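Local coordinates for protein fructose-1,6-bisphosphatase/inositol-1-monophosphatase (Thermotoga maritima, PDB 2P3N) that removes phosphate from inositol 1-phosphate, fructose 1,6-bisphosphate and several other phosphate esters, using magnesium as its cofactor, at residues V111-P114 and A115-E118; I232-N235 and G236-D240; D240-V243 and K244-E248. All coordinates share one frame; numbering follows the deposited sequence.

Interaction 1: V111-P114 and A115-E118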
loop_
_atom_site.group_PDB
_atom_site.type_symbol
_atom_site.label_atom_id
_atom_site.label_comp_id
_atom_site.label_asym_id
_atom_site.label_seq_id
_atom_site.Cartn_x
_atom_site.Cartn_y
_atom_site.Cartn_z
ATOM N N VAL A 111 -7.391 -8.921 13.770
ATOM C CA VAL A 111 -6.405 -9.673 12.990
ATOM C C VAL A 111 -5.747 -8.660 12.056
ATOM O O VAL A 111 -6.433 -7.914 11.359
ATOM C CB VAL A 111 -7.071 -10.803 12.135
ATOM C CG1 VAL A 111 -6.019 -11.554 11.331
ATOM C CG2 VAL A 111 -7.804 -11.770 13.026
ATOM N N HIS A 112 -4.422 -8.617 12.050
ATOM C CA HIS A 112 -3.721 -7.670 11.192
ATOM C C HIS A 112 -2.649 -8.314 10.312
ATOM O O HIS A 112 -1.589 -8.703 10.798
ATOM C CB HIS A 112 -3.100 -6.545 12.034
ATOM C CG HIS A 112 -2.299 -5.567 11.230
ATOM N ND1 HIS A 112 -2.855 -4.789 10.240
ATOM C CD2 HIS A 112 -0.977 -5.269 11.246
ATOM C CE1 HIS A 112 -1.910 -4.053 9.680
ATOM N NE2 HIS A 112 -0.762 -4.324 10.273
ATOM N N ALA A 113 -2.949 -8.426 9.017
ATOM C CA ALA A 113 -2.019 -8.991 8.048
ATOM C C ALA A 113 -1.194 -7.807 7.581
ATOM O O ALA A 113 -1.643 -6.998 6.770
ATOM C CB ALA A 113 -2.772 -9.605 6.889
ATOM N N PRO A 114 0.037 -7.697 8.093
ATOM C CA PRO A 114 0.985 -6.617 7.782
ATOM C C PRO A 114 1.335 -6.397 6.311
ATOM O O PRO A 114 1.199 -5.289 5.798
ATOM C CB PRO A 114 2.219 -6.989 8.614
ATOM C CG PRO A 114 1.657 -7.870 9.729
ATOM C CD PRO A 114 0.652 -8.697 8.987
ATOM N N ALA A 115 1.796 -7.442 5.634
ATOM C CA ALA A 115 2.183 -7.313 4.231
ATOM C C ALA A 115 1.012 -6.981 3.319
ATOM O O ALA A 115 1.207 -6.563 2.183
ATOM C CB ALA A 115 2.871 -8.602 3.743
ATOM N N LEU A 116 -0.204 -7.159 3.813
ATOM C CA LEU A 116 -1.364 -6.897 2.988
ATOM C C LEU A 116 -2.057 -5.607 3.360
ATOM O O LEU A 116 -2.882 -5.113 2.602
ATOM C CB LEU A 116 -2.371 -8.050 3.106
ATOM C CG LEU A 116 -1.952 -9.480 2.752
ATOM C CD1 LEU A 116 -3.155 -10.400 2.909
ATOM C CD2 LEU A 116 -1.426 -9.542 1.321
ATOM N N ASN A 117 -1.714 -5.067 4.526
ATOM C CA ASN A 117 -2.347 -3.857 5.040
ATOM C C ASN A 117 -3.847 -4.091 5.229
ATOM O O ASN A 117 -4.681 -3.254 4.897
ATOM C CB ASN A 117 -2.102 -2.674 4.109
ATOM C CG ASN A 117 -0.777 -2.019 4.367
ATOM O OD1 ASN A 117 -0.563 -1.436 5.426
ATOM N ND2 ASN A 117 0.133 -2.122 3.411
ATOM N N GLU A 118 -4.174 -5.254 5.771
ATOM C CA GLU A 118 -5.553 -5.606 6.026
ATOM C C GLU A 118 -5.743 -5.751 7.515
ATOM O O GLU A 118 -5.034 -6.514 8.166
ATOM C CB GLU A 118 -5.893 -6.919 5.346
ATOM C CG GLU A 118 -5.705 -6.872 3.847
ATOM C CD GLU A 118 -6.131 -8.150 3.177
ATOM O OE1 GLU A 118 -6.463 -8.086 1.972
ATOM O OE2 GLU A 118 -6.128 -9.210 3.853
#

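Interaction 2: I232-N235 and G236-D240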
loop_
_atom_site.group_PDB
_atom_site.type_symbol
_atom_site.label_atom_id
_atom_site.label_comp_id
_atom_site.label_asym_id
_atom_site.label_seq_id
_atom_site.Cartn_x
_atom_site.Cartn_y
_atom_site.Cartn_z
ATOM N N ILE A 232 -15.456 -24.745 12.409
ATOM C CA ILE A 232 -16.105 -24.586 11.123
ATOM C C ILE A 232 -16.658 -23.173 11.031
ATOM O O ILE A 232 -17.614 -22.828 11.732
ATOM C CB ILE A 232 -17.275 -25.595 10.941
ATOM C CG1 ILE A 232 -16.751 -27.033 11.067
ATOM C CG2 ILE A 232 -17.942 -25.390 9.571
ATOM C CD1 ILE A 232 -17.822 -28.101 10.958
ATOM N N PHE A 233 -16.035 -22.354 10.185
ATOM C CA PHE A 233 -16.478 -20.975 9.969
ATOM C C PHE A 233 -17.255 -20.942 8.657
ATOM O O PHE A 233 -16.813 -21.506 7.649
ATOM C CB PHE A 233 -15.286 -20.015 9.870
ATOM C CG PHE A 233 -14.420 -19.981 11.102
ATOM C CD1 PHE A 233 -13.433 -20.940 11.301
ATOM C CD2 PHE A 233 -14.589 -18.983 12.059
ATOM C CE1 PHE A 233 -12.626 -20.900 12.434
ATOM C CE2 PHE A 233 -13.788 -18.938 13.196
ATOM C CZ PHE A 233 -12.805 -19.897 13.385
ATOM N N SER A 234 -18.406 -20.279 8.656
ATOM C CA SER A 234 -19.206 -20.229 7.444
ATOM C C SER A 234 -20.129 -19.013 7.395
ATOM O O SER A 234 -20.320 -18.325 8.394
ATOM C CB SER A 234 -20.038 -21.516 7.344
ATOM O OG SER A 234 -20.299 -21.884 5.998
ATOM N N ASN A 235 -20.692 -18.752 6.220
ATOM C CA ASN A 235 -21.627 -17.645 6.044
ATOM C C ASN A 235 -22.981 -17.995 6.660
ATOM O O ASN A 235 -23.913 -17.189 6.627
ATOM C CB ASN A 235 -21.821 -17.330 4.557
ATOM C CG ASN A 235 -22.069 -18.572 3.721
ATOM O OD1 ASN A 235 -22.568 -19.582 4.222
ATOM N ND2 ASN A 235 -21.736 -18.498 2.433
ATOM N N GLY A 236 -23.083 -19.202 7.218
ATOM C CA GLY A 236 -24.330 -19.638 7.819
ATOM C C GLY A 236 -25.368 -20.008 6.774
ATOM O O GLY A 236 -26.554 -20.077 7.078
ATOM N N LEU A 237 -24.925 -20.239 5.541
ATOM C CA LEU A 237 -25.818 -20.610 4.442
ATOM C C LEU A 237 -25.627 -22.073 4.059
ATOM O O LEU A 237 -26.596 -22.830 3.980
ATOM C CB LEU A 237 -25.561 -19.729 3.213
ATOM C CG LEU A 237 -26.261 -18.371 3.154
ATOM C CD1 LEU A 237 -27.743 -18.595 2.997
ATOM C CD2 LEU A 237 -25.977 -17.560 4.411
ATOM N N ILE A 238 -24.374 -22.464 3.819
ATOM C CA ILE A 238 -24.046 -23.839 3.445
ATOM C C ILE A 238 -23.340 -24.556 4.589
ATOM O O ILE A 238 -22.607 -25.528 4.375
ATOM C CB ILE A 238 -23.129 -23.885 2.202
ATOM C CG1 ILE A 238 -21.719 -23.394 2.557
ATOM C CG2 ILE A 238 -23.729 -23.059 1.094
ATOM C CD1 ILE A 238 -21.660 -22.022 3.203
ATOM N N HIS A 239 -23.579 -24.085 5.807
ATOM C CA HIS A 239 -22.938 -24.679 6.965
ATOM C C HIS A 239 -23.067 -26.209 7.015
ATOM O O HIS A 239 -22.067 -26.927 6.904
ATOM C CB HIS A 239 -23.493 -24.073 8.254
ATOM C CG HIS A 239 -22.534 -24.148 9.400
ATOM N ND1 HIS A 239 -21.775 -23.071 9.807
ATOM C CD2 HIS A 239 -22.151 -25.192 10.173
ATOM C CE1 HIS A 239 -20.966 -23.451 10.780
ATOM N NE2 HIS A 239 -21.174 -24.733 11.021
ATOM N N ASP A 240 -24.296 -26.702 7.171
ATOM C CA ASP A 240 -24.557 -28.140 7.253
ATOM C C ASP A 240 -23.962 -28.904 6.083
ATOM O O ASP A 240 -23.490 -30.030 6.245
ATOM C CB ASP A 240 -26.062 -28.391 7.344
ATOM C CG ASP A 240 -26.698 -27.656 8.513
ATOM O OD1 ASP A 240 -26.152 -27.742 9.638
ATOM O OD2 ASP A 240 -27.737 -26.992 8.309
#

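Interaction 3: D240-V243 and K244-E248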
loop_
_atom_site.group_PDB
_atom_site.type_symbol
_atom_site.label_atom_id
_atom_site.label_comp_id
_atom_site.label_asym_id
_atom_site.label_seq_id
_atom_site.Cartn_x
_atom_site.Cartn_y
_atom_site.Cartn_z
ATOM N N ASP A 240 -24.296 -26.702 7.171
ATOM C CA ASP A 240 -24.557 -28.140 7.253
ATOM C C ASP A 240 -23.962 -28.904 6.083
ATOM O O ASP A 240 -23.490 -30.030 6.245
ATOM C CB ASP A 240 -26.062 -28.391 7.344
ATOM C CG ASP A 240 -26.698 -27.656 8.513
ATOM O OD1 ASP A 240 -26.152 -27.742 9.638
ATOM O OD2 ASP A 240 -27.737 -26.992 8.309
ATOM N N GLU A 241 -23.972 -28.286 4.907
ATOM C CA GLU A 241 -23.402 -28.918 3.725
ATOM C C GLU A 241 -21.938 -29.264 4.019
ATOM O O GLU A 241 -21.401 -30.255 3.503
ATOM C CB GLU A 241 -23.507 -27.972 2.519
ATOM C CG GLU A 241 -24.641 -28.314 1.543
ATOM C CD GLU A 241 -25.246 -27.087 0.848
ATOM O OE1 GLU A 241 -26.055 -26.368 1.484
ATOM O OE2 GLU A 241 -24.912 -26.841 -0.335
ATOM N N VAL A 242 -21.312 -28.450 4.870
ATOM C CA VAL A 242 -19.915 -28.641 5.269
ATOM C C VAL A 242 -19.782 -29.572 6.490
ATOM O O VAL A 242 -18.937 -30.473 6.499
ATOM C CB VAL A 242 -19.230 -27.265 5.569
ATOM C CG1 VAL A 242 -17.853 -27.471 6.186
ATOM C CG2 VAL A 242 -19.094 -26.463 4.281
ATOM N N VAL A 243 -20.616 -29.363 7.507
ATOM C CA VAL A 243 -20.568 -30.201 8.702
ATOM C C VAL A 243 -20.499 -31.665 8.284
ATOM O O VAL A 243 -19.739 -32.446 8.850
ATOM C CB VAL A 243 -21.817 -30.009 9.601
ATOM C CG1 VAL A 243 -21.672 -30.841 10.859
ATOM C CG2 VAL A 243 -21.993 -28.542 9.967
ATOM N N LYS A 244 -21.283 -32.027 7.274
ATOM C CA LYS A 244 -21.308 -33.405 6.795
ATOM C C LYS A 244 -19.983 -33.844 6.192
ATOM O O LYS A 244 -19.357 -34.784 6.670
ATOM C CB LYS A 244 -22.402 -33.597 5.740
ATOM C CG LYS A 244 -22.697 -35.070 5.426
ATOM C CD LYS A 244 -22.951 -35.324 3.937
ATOM C CE LYS A 244 -21.646 -35.344 3.131
ATOM N NZ LYS A 244 -20.735 -36.447 3.559
ATOM N N VAL A 245 -19.565 -33.165 5.131
ATOM C CA VAL A 245 -18.323 -33.509 4.445
ATOM C C VAL A 245 -17.129 -33.629 5.378
ATOM O O VAL A 245 -16.244 -34.455 5.160
ATOM C CB VAL A 245 -17.975 -32.470 3.359
ATOM C CG1 VAL A 245 -16.743 -32.923 2.583
ATOM C CG2 VAL A 245 -19.162 -32.277 2.428
ATOM N N VAL A 246 -17.104 -32.798 6.415
ATOM C CA VAL A 246 -16.007 -32.817 7.372
ATOM C C VAL A 246 -15.991 -34.120 8.174
ATOM O O VAL A 246 -14.942 -34.754 8.320
ATOM C CB VAL A 246 -16.107 -31.624 8.327
ATOM C CG1 VAL A 246 -14.989 -31.679 9.350
ATOM C CG2 VAL A 246 -16.029 -30.339 7.534
ATOM N N ASN A 247 -17.154 -34.512 8.691
ATOM C CA ASN A 247 -17.286 -35.750 9.463
ATOM C C ASN A 247 -17.139 -36.949 8.530
ATOM O O ASN A 247 -16.751 -38.037 8.947
ATOM C CB ASN A 247 -18.645 -35.791 10.172
ATOM C CG ASN A 247 -18.720 -34.827 11.349
ATOM O OD1 ASN A 247 -19.753 -34.195 11.590
ATOM N ND2 ASN A 247 -17.625 -34.723 12.098
ATOM N N GLU A 248 -17.455 -36.739 7.260
ATOM C CA GLU A 248 -17.330 -37.783 6.261
ATOM C C GLU A 248 -15.839 -38.116 6.159
ATOM O O GLU A 248 -15.453 -39.281 6.052
ATOM C CB GLU A 248 -17.850 -37.270 4.919
ATOM C CG GLU A 248 -17.898 -38.306 3.813
ATOM C CD GLU A 248 -18.269 -37.701 2.467
ATOM O OE1 GLU A 248 -17.395 -37.067 1.829
ATOM O OE2 GLU A 248 -19.439 -37.855 2.051
#

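Interaction 1: V111-P114 and A115-E118
Ala113 O is gripped twice, by Leu116 N at 3.3 Å and by Glu118 N at 3.2 Å, and the two N-H groups come in from opposite faces of its carbonyl plane. Leu116 N stands well above that plane, whereas the Glu118 bond is nearly straight (168° at the hydrogen). In return, Ala113 N donates to Glu118 O at 3.0 Å, which makes Ala113 and Glu118 an antiparallel hydrogen-bonded pair. One step further round the turn, Asn117 N reaches Pro114 O at 3.2 Å from above its carbonyl plane. Asn117 has positive phi (61°), the backbone twist that lets both it and Glu118 face Ala113.

Leu116 CG lies anti to its carbonyl carbon (chi1 -58°), and the extended branch brings CD1 to 4.1 Å from Ala113 CB. The CA-H of His112 points at Glu118 O, with CA and O 3.5 Å apart, while His112 ND1 bonds to Thr119 OG1. The carboxylate of Glu118 is held by a salt bridge to Arg188 and a hydrogen bond with Tyr183, and Leu116 packs on Leu116 of a second subunit. This is a beta-hairpin closed by a G1 bulge, here joining strands 105-113 and 118-123 of the seven-stranded sheet.

Interaction 2: I232-N235 and G236-D240
Asn235 OD1 accepts the backbone N-H of Leu237 at 2.8 Å, an Asx turn that carries the chain from strand 230-234 into helix 239-253. The same oxygen takes a second, weak bond from Ile238 N, the N-cap residue of that helix. OD1 is modelled too close to the Ile238 side chain, so its exact place is less sure than these lengths suggest. The carboxamide is folded back over its own turn because CG sits between the backbone N and the carbonyl carbon (chi1 47°), and it crosses the side chains of Leu237 and Ile238 at about a right angle. Gly236 follows with positive phi (75°), and a beta carbon there would run into Asn235 O.

Outside this turn, the amide's other end is fixed by Ser138 OG, which receives a hydrogen bond from Asn235 ND2. With an alanine at Asn235, the N-H groups of Leu237 and Ile238 would probably lose their acceptor, Ser138 its donor, and the turn would be freer to change shape before the helix starts.

The strand side is closed by His239 from the first turn of the helix. Its CG is anti to its own N (chi1 -155°), which swings the imidazole back across the strand between Ser234 and Ile232. Met215 and Thr217 of the neighbouring strand also touch this ring. Neither of its nitrogens has a hydrogen-bond partner in the model, although both are buried, so the ring is held by packing. ND1 lies 3.4 Å from Ser234 CB, CE1 is 3.5 Å from Ile232 O, and NE2 rests 3.6 Å from Ile232 CG2.

Interaction 3: D240-V243 and K244-E248
Asp240 O begins the ladder of helical bonds here, accepting Lys244 N at 3.1 Å with an almost straight N-H (166°). At Glu241 the ladder is stretched: Glu241 O and Val245 N are 3.8 Å apart, and the nearest atom of 244-248 to that oxygen is the Val245 CG2 methyl, at 3.2 Å.

Val242 restores the regular pattern. Its O receives Val246 N at 3.0 Å, and one turn apart the two side chains meet as well. Val242 CG1 packs against Val246 CG2 at 3.7 Å, the side chains running obliquely to each other. In both valines CG1 is anti to the backbone N, which leaves CG2 of Val246 on the side facing back toward Val242. Val242 also lies on Phe191 and Val193 of the sheet, and Val246 on Phe219.

Val243 follows with a weak bond, its O accepting Asn247 N at 3.3 Å, while the side chains of Val243 and Asn247 lie alongside one another and point the same way. Further round the helix, the bent chain of Lys244 brings NZ to a salt bridge with Glu248 OE2, one turn on; the modelled separation is so short that its exact length is doubtful. Glu248 also touches Arg163 of helix 156-167.

Chemically, then, the helix is two-sided: Val242 and Val246 are buried by apolar packing and Val245 lies against Met164 and the side chains of Arg163 and Arg167, whereas on the exposed side the charge of Lys244 is met by Glu248.

In the fold
Interaction 1 comes first along the chain, then interaction 2, and interaction 3 starts where that one ends, at the shared Asp240. Interaction 1 turns between strands 105-113 and 118-123 of the seven-stranded sheet; its Val111 side chain lies about 11 Å from the bound magnesium. Interaction 2 runs from strand 230-234 of the five-stranded sheet into helix 239-253, and interaction 3 continues along that helix. Their centres are 10 Å apart, and Ile232 CG2 meets Val242 CG1 at 4.0 Å. The centres of interactions 1 and 3 are 31 Å apart, on opposite sides of the chain's centre: a hairpin turn of one sheet against the helix that packs on the other.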